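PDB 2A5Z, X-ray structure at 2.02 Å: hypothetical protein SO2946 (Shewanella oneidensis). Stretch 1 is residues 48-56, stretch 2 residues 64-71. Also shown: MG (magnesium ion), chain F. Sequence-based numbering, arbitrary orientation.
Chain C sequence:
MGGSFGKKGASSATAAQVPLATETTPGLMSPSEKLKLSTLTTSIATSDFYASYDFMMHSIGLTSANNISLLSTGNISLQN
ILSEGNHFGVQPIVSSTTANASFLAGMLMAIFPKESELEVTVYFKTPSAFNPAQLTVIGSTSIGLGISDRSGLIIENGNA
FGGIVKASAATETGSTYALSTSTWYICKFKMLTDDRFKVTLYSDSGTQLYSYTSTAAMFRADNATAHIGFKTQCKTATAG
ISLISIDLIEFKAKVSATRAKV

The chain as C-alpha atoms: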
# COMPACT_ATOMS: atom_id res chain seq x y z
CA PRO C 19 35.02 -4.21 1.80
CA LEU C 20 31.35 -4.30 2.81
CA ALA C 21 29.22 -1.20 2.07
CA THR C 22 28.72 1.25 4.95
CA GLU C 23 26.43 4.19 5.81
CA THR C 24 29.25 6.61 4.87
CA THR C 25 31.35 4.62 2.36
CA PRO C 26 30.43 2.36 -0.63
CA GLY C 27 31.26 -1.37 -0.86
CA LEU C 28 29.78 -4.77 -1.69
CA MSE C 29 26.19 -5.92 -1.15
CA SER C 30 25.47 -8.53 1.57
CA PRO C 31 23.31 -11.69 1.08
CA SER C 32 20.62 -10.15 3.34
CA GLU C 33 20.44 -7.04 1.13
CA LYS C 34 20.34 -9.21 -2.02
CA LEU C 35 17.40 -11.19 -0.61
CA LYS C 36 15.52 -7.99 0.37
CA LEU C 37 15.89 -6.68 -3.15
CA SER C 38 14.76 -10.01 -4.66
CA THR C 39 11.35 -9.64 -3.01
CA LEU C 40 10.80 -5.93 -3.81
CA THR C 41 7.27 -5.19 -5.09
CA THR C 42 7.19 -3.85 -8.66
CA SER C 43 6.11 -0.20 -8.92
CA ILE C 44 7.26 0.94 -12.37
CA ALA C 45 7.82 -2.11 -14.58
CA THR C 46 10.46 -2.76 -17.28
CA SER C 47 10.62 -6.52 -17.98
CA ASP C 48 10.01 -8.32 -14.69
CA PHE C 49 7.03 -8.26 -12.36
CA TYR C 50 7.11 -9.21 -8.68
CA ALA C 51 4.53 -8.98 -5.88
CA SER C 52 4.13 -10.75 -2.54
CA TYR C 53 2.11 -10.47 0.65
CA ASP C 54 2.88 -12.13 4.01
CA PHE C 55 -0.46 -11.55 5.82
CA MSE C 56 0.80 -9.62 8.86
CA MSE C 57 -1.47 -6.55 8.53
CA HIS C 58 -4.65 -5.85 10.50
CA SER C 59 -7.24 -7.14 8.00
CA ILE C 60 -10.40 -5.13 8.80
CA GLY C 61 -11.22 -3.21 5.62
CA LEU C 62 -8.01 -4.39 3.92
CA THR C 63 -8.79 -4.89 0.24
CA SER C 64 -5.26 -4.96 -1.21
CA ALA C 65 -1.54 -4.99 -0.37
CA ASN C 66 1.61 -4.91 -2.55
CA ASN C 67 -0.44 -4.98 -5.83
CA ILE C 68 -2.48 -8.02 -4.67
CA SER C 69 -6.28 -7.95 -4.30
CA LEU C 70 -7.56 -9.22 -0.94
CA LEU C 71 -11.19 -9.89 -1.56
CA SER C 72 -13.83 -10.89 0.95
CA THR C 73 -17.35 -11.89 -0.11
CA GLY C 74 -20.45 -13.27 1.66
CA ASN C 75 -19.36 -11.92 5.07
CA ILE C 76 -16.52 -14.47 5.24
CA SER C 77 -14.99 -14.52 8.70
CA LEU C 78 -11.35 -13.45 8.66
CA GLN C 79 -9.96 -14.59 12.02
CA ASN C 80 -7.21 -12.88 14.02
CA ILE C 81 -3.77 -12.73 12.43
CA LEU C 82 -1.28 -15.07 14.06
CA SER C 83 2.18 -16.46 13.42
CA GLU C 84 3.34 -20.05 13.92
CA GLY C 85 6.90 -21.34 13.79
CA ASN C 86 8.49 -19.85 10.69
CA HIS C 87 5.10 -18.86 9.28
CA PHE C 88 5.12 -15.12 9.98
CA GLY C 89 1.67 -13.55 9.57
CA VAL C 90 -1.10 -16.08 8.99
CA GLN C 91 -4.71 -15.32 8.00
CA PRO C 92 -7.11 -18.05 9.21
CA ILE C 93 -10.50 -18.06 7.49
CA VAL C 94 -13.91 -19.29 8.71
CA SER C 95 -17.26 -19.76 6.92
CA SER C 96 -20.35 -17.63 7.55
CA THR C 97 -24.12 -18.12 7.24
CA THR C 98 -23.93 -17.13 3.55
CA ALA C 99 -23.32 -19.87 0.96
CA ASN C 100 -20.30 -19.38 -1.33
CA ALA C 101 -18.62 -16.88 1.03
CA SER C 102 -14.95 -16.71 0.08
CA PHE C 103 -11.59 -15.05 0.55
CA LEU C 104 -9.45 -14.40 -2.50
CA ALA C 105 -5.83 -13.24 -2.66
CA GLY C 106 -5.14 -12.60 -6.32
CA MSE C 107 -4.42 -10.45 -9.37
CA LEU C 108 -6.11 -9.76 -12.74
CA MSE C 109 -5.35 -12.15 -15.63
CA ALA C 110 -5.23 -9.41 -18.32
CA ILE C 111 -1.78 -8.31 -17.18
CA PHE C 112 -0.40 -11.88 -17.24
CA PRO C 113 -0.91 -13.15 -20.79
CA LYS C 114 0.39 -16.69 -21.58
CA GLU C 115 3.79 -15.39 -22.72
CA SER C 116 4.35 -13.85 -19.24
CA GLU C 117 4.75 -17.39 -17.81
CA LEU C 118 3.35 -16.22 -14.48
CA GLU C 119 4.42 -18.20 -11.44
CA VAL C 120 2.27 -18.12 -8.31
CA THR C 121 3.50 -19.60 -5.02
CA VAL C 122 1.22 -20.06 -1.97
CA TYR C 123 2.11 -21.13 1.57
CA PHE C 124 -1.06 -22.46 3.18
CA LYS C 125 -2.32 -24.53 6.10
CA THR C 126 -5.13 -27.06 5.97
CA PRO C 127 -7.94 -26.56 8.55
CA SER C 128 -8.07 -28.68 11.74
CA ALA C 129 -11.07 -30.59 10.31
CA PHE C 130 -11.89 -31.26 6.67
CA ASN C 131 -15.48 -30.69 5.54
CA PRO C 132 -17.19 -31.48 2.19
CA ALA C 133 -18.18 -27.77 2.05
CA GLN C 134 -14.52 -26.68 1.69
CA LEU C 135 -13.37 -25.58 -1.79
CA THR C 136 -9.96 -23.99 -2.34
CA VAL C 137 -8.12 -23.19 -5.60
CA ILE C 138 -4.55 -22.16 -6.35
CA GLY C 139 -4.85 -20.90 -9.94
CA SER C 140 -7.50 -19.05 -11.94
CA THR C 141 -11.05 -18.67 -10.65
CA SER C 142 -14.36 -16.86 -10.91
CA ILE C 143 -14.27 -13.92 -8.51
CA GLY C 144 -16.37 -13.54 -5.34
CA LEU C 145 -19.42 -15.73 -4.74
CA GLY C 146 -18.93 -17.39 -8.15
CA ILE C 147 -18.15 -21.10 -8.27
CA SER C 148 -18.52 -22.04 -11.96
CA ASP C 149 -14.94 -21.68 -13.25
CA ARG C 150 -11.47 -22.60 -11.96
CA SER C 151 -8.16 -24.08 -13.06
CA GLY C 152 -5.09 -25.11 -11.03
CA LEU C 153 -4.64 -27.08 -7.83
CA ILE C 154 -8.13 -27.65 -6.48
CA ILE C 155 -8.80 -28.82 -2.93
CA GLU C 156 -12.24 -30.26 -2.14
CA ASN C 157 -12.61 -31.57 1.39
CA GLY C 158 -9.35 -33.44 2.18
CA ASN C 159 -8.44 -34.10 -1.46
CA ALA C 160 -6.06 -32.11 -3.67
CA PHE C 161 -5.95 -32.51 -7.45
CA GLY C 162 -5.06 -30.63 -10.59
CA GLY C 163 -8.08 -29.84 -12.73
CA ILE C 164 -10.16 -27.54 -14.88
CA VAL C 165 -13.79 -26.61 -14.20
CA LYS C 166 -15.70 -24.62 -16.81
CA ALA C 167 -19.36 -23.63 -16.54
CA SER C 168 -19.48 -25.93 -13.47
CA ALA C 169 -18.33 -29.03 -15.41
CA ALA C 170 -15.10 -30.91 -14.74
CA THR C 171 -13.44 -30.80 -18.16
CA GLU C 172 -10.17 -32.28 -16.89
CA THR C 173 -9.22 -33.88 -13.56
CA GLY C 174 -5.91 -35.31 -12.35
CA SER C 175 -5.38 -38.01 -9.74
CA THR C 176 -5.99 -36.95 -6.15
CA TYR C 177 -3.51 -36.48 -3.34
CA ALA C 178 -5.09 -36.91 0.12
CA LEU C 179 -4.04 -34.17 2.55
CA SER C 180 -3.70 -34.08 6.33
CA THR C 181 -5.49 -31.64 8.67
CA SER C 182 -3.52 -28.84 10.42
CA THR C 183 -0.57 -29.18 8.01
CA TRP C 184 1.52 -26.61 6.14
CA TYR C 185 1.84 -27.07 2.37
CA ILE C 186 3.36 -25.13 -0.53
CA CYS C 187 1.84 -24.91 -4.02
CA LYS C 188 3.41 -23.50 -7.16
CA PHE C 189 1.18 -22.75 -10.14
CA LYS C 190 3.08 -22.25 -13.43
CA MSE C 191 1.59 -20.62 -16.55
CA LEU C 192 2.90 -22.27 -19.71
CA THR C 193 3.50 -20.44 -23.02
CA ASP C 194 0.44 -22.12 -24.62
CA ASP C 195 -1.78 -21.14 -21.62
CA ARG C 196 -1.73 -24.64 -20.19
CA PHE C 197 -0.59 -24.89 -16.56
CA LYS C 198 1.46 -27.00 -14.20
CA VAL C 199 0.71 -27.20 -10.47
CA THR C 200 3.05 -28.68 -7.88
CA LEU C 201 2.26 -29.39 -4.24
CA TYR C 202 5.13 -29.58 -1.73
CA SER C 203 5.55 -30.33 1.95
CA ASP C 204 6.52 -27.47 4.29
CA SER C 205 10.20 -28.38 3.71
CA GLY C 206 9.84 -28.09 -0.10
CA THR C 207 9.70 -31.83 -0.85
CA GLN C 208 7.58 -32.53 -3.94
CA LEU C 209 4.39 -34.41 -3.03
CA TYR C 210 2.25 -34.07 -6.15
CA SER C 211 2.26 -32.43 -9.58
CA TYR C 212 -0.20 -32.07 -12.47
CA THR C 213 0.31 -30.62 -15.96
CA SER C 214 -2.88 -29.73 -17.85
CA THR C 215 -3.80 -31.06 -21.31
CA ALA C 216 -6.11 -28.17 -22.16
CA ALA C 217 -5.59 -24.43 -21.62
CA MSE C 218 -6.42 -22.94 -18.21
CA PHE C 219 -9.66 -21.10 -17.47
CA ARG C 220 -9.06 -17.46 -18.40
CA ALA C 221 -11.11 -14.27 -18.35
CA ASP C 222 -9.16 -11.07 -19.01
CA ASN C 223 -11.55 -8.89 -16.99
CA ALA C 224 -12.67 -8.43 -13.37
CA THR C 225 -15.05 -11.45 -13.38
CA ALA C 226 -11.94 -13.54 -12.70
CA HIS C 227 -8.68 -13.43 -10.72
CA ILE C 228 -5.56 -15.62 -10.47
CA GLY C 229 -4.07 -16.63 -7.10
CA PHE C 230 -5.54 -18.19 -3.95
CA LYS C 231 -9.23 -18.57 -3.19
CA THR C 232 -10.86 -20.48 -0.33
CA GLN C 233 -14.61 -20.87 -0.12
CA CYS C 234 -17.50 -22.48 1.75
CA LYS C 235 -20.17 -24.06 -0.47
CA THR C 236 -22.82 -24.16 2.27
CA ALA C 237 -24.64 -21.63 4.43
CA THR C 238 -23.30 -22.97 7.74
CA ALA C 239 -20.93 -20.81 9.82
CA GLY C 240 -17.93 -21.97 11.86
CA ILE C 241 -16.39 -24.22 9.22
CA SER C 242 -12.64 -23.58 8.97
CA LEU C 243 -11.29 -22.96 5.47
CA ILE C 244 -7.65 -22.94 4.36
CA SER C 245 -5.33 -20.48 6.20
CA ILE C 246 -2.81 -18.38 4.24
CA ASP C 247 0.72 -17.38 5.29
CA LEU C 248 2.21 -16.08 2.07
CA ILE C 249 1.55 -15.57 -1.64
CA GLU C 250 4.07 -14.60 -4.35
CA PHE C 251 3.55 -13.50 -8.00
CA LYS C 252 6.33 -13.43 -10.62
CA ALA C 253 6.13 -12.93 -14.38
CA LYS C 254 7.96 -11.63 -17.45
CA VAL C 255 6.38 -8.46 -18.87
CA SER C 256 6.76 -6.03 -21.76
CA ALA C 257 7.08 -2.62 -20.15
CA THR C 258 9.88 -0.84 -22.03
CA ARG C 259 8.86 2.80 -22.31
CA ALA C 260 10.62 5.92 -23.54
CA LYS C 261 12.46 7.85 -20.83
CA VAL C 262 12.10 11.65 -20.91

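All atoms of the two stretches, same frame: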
# COMPACT_ATOMS: atom_id res chain seq x y z
N ASP C 48 10.33 -7.35 -15.72
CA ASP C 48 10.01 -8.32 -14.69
C ASP C 48 8.89 -7.77 -13.81
O ASP C 48 8.80 -6.56 -13.60
CB ASP C 48 11.25 -8.62 -13.83
CG ASP C 48 12.41 -9.17 -14.65
OD1 ASP C 48 12.42 -10.40 -14.92
OD2 ASP C 48 13.32 -8.39 -15.02
N PHE C 49 8.01 -8.65 -13.35
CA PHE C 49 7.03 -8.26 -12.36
C PHE C 49 7.15 -9.13 -11.13
O PHE C 49 7.28 -10.35 -11.24
CB PHE C 49 5.59 -8.33 -12.90
CG PHE C 49 4.55 -8.01 -11.85
CD1 PHE C 49 4.13 -6.70 -11.64
CD2 PHE C 49 4.00 -9.03 -11.06
CE1 PHE C 49 3.19 -6.40 -10.67
CE2 PHE C 49 3.06 -8.73 -10.08
CZ PHE C 49 2.65 -7.41 -9.89
N TYR C 50 7.12 -8.50 -9.95
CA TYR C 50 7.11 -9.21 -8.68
C TYR C 50 6.12 -8.58 -7.70
O TYR C 50 6.05 -7.35 -7.59
CB TYR C 50 8.52 -9.22 -8.06
CG TYR C 50 8.60 -10.16 -6.89
CD1 TYR C 50 8.90 -11.51 -7.07
CD2 TYR C 50 8.32 -9.71 -5.59
CE1 TYR C 50 8.95 -12.39 -5.99
CE2 TYR C 50 8.36 -10.59 -4.50
CZ TYR C 50 8.68 -11.92 -4.72
OH TYR C 50 8.73 -12.78 -3.66
N ALA C 51 5.37 -9.42 -7.00
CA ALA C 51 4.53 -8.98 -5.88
C ALA C 51 4.39 -10.11 -4.86
O ALA C 51 4.34 -11.28 -5.23
CB ALA C 51 3.15 -8.53 -6.36
N SER C 52 4.35 -9.76 -3.58
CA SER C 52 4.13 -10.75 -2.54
C SER C 52 3.44 -10.11 -1.34
O SER C 52 3.55 -8.91 -1.12
CB SER C 52 5.45 -11.39 -2.11
OG SER C 52 6.24 -10.46 -1.40
N TYR C 53 2.70 -10.92 -0.60
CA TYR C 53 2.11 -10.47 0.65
C TYR C 53 2.19 -11.57 1.71
O TYR C 53 1.94 -12.74 1.42
CB TYR C 53 0.68 -9.95 0.45
CG TYR C 53 0.07 -9.43 1.73
CD1 TYR C 53 0.71 -8.43 2.47
CD2 TYR C 53 -1.11 -9.98 2.24
CE1 TYR C 53 0.17 -7.97 3.67
CE2 TYR C 53 -1.66 -9.52 3.43
CZ TYR C 53 -1.00 -8.51 4.13
OH TYR C 53 -1.52 -8.07 5.31
N ASP C 54 2.57 -11.19 2.93
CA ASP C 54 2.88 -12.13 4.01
C ASP C 54 1.83 -12.14 5.13
O ASP C 54 2.07 -12.71 6.19
CB ASP C 54 4.28 -11.83 4.59
CG ASP C 54 5.02 -13.07 5.08
OD1 ASP C 54 4.43 -14.17 5.12
OD2 ASP C 54 6.22 -12.97 5.42
N PHE C 55 0.71 -11.47 4.91
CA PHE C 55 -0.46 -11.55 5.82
C PHE C 55 -0.18 -11.21 7.28
O PHE C 55 -0.62 -11.92 8.18
CB PHE C 55 -1.16 -12.92 5.66
CG PHE C 55 -1.76 -13.10 4.30
CD1 PHE C 55 -3.08 -12.74 4.06
CD2 PHE C 55 -0.99 -13.59 3.24
CE1 PHE C 55 -3.64 -12.89 2.79
CE2 PHE C 55 -1.53 -13.74 1.97
CZ PHE C 55 -2.86 -13.39 1.74
N MSE C 56 0.52 -10.10 7.51
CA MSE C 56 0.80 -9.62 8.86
C MSE C 56 -0.05 -8.42 9.26
O MSE C 56 -0.13 -8.08 10.44
CB MSE C 56 2.31 -9.32 9.05
CG MSE C 56 2.76 -7.93 8.55
SE MSE C 56 2.85 -7.73 6.75
CE MSE C 56 4.47 -8.41 6.43
N SER C 64 -6.46 -4.67 -0.41
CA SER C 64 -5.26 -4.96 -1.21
C SER C 64 -3.99 -4.67 -0.44
O SER C 64 -4.02 -3.96 0.56
CB SER C 64 -5.26 -4.16 -2.51
OG SER C 64 -5.23 -2.77 -2.26
N ALA C 65 -2.87 -5.23 -0.92
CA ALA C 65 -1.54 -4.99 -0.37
C ALA C 65 -0.50 -5.42 -1.40
O ALA C 65 -0.64 -6.48 -2.01
CB ALA C 65 -1.33 -5.78 0.94
N ASN C 66 0.53 -4.61 -1.60
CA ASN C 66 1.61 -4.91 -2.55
C ASN C 66 1.13 -5.41 -3.93
O ASN C 66 1.62 -6.42 -4.43
CB ASN C 66 2.61 -5.90 -1.93
CG ASN C 66 3.05 -5.50 -0.54
OD1 ASN C 66 3.10 -4.31 -0.21
ND2 ASN C 66 3.39 -6.48 0.30
N ASN C 67 0.17 -4.68 -4.51
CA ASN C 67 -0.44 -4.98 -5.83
C ASN C 67 -1.53 -6.07 -5.84
O ASN C 67 -2.23 -6.22 -6.84
CB ASN C 67 0.62 -5.32 -6.90
CG ASN C 67 1.59 -4.16 -7.18
OD1 ASN C 67 1.26 -3.00 -6.94
ND2 ASN C 67 2.78 -4.49 -7.69
N ILE C 68 -1.65 -6.81 -4.74
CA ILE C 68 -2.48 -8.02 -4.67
C ILE C 68 -3.84 -7.68 -4.08
O ILE C 68 -3.91 -7.04 -3.03
CB ILE C 68 -1.78 -9.13 -3.83
CG1 ILE C 68 -0.48 -9.56 -4.51
CG2 ILE C 68 -2.70 -10.36 -3.62
CD1 ILE C 68 0.60 -10.00 -3.52
N SER C 69 -4.90 -8.12 -4.76
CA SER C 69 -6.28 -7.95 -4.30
C SER C 69 -6.55 -8.89 -3.14
O SER C 69 -6.15 -10.05 -3.19
CB SER C 69 -7.27 -8.26 -5.43
OG SER C 69 -6.97 -7.53 -6.60
N LEU C 70 -7.22 -8.40 -2.10
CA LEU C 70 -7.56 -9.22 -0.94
C LEU C 70 -9.05 -9.12 -0.73
O LEU C 70 -9.54 -8.20 -0.08
CB LEU C 70 -6.76 -8.78 0.29
CG LEU C 70 -5.24 -8.80 0.14
CD1 LEU C 70 -4.59 -8.02 1.27
CD2 LEU C 70 -4.69 -10.24 0.05
N LEU C 71 -9.76 -10.07 -1.31
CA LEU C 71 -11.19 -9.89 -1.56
C LEU C 71 -12.02 -10.81 -0.69
O LEU C 71 -11.88 -12.03 -0.75
CB LEU C 71 -11.49 -10.12 -3.04
CG LEU C 71 -10.72 -9.20 -4.01
CD1 LEU C 71 -10.99 -9.56 -5.46
CD2 LEU C 71 -11.10 -7.77 -3.74
MG MG F . 2.76 -14.75 6.37

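A single hydrogen bond ties these two stretches together, and it runs from a side chain at a tight turn to the backbone of a strand: Asn-66 ND2 donates to Ser-52 O at 2.8 Å, with an N-H...O angle of 158°. The example illustrates a general principle, that a β-hairpin can pack against a neighbouring strand through its side chains without joining that strand's backbone hydrogen-bonding ladder. The strand 48-53 and the strand beginning at Ile-68 approach no closer than 8.6 Å along their axes, with directions 33° apart, so side chains must fill the space between them.

The turn that presents the asparagine is a type I' turn from Ala-65 to Ile-68, closed by a reciprocal pair of backbone bonds, Ala-65 N to Ile-68 O (3.0 Å) and Ile-68 N to Ala-65 O (2.9 Å). Asn-66 and Asn-67 occupy its two central positions with positive phi, a conformation that asparagine tolerates better than most residues. At this corner the backbones come near enough for Ala-51 CB to lie 3.2 Å from Asn-66 O; its small methyl group fits against the turn.

Beyond the polar corner the contact becomes apolar. Ala-65 CB sits over one face of the Tyr-53 ring, 3.9 Å from its centroid and 19° off the normal, a CH-pi arrangement, while Asn-66 ND2 lies at the ring's edge. Ile-68 CD1 reaches both Ala-51 CB (4.1 Å) and Tyr-53 CB (4.0 Å), two side chains that alternation along the strand places on the same side. Leu-70 continues the packing, its CD1 3.9 Å from Tyr-53 CE2 and its CD2 4.0 Å from Phe-55 CE1. Between Tyr-53 and Phe-55 in sequence, Asp-54 has its CA-to-CB bond sideways to the other stretch, and its side chain makes no contact there; it binds the magnesium ion through O and OD1, each 2.2 Å from MG.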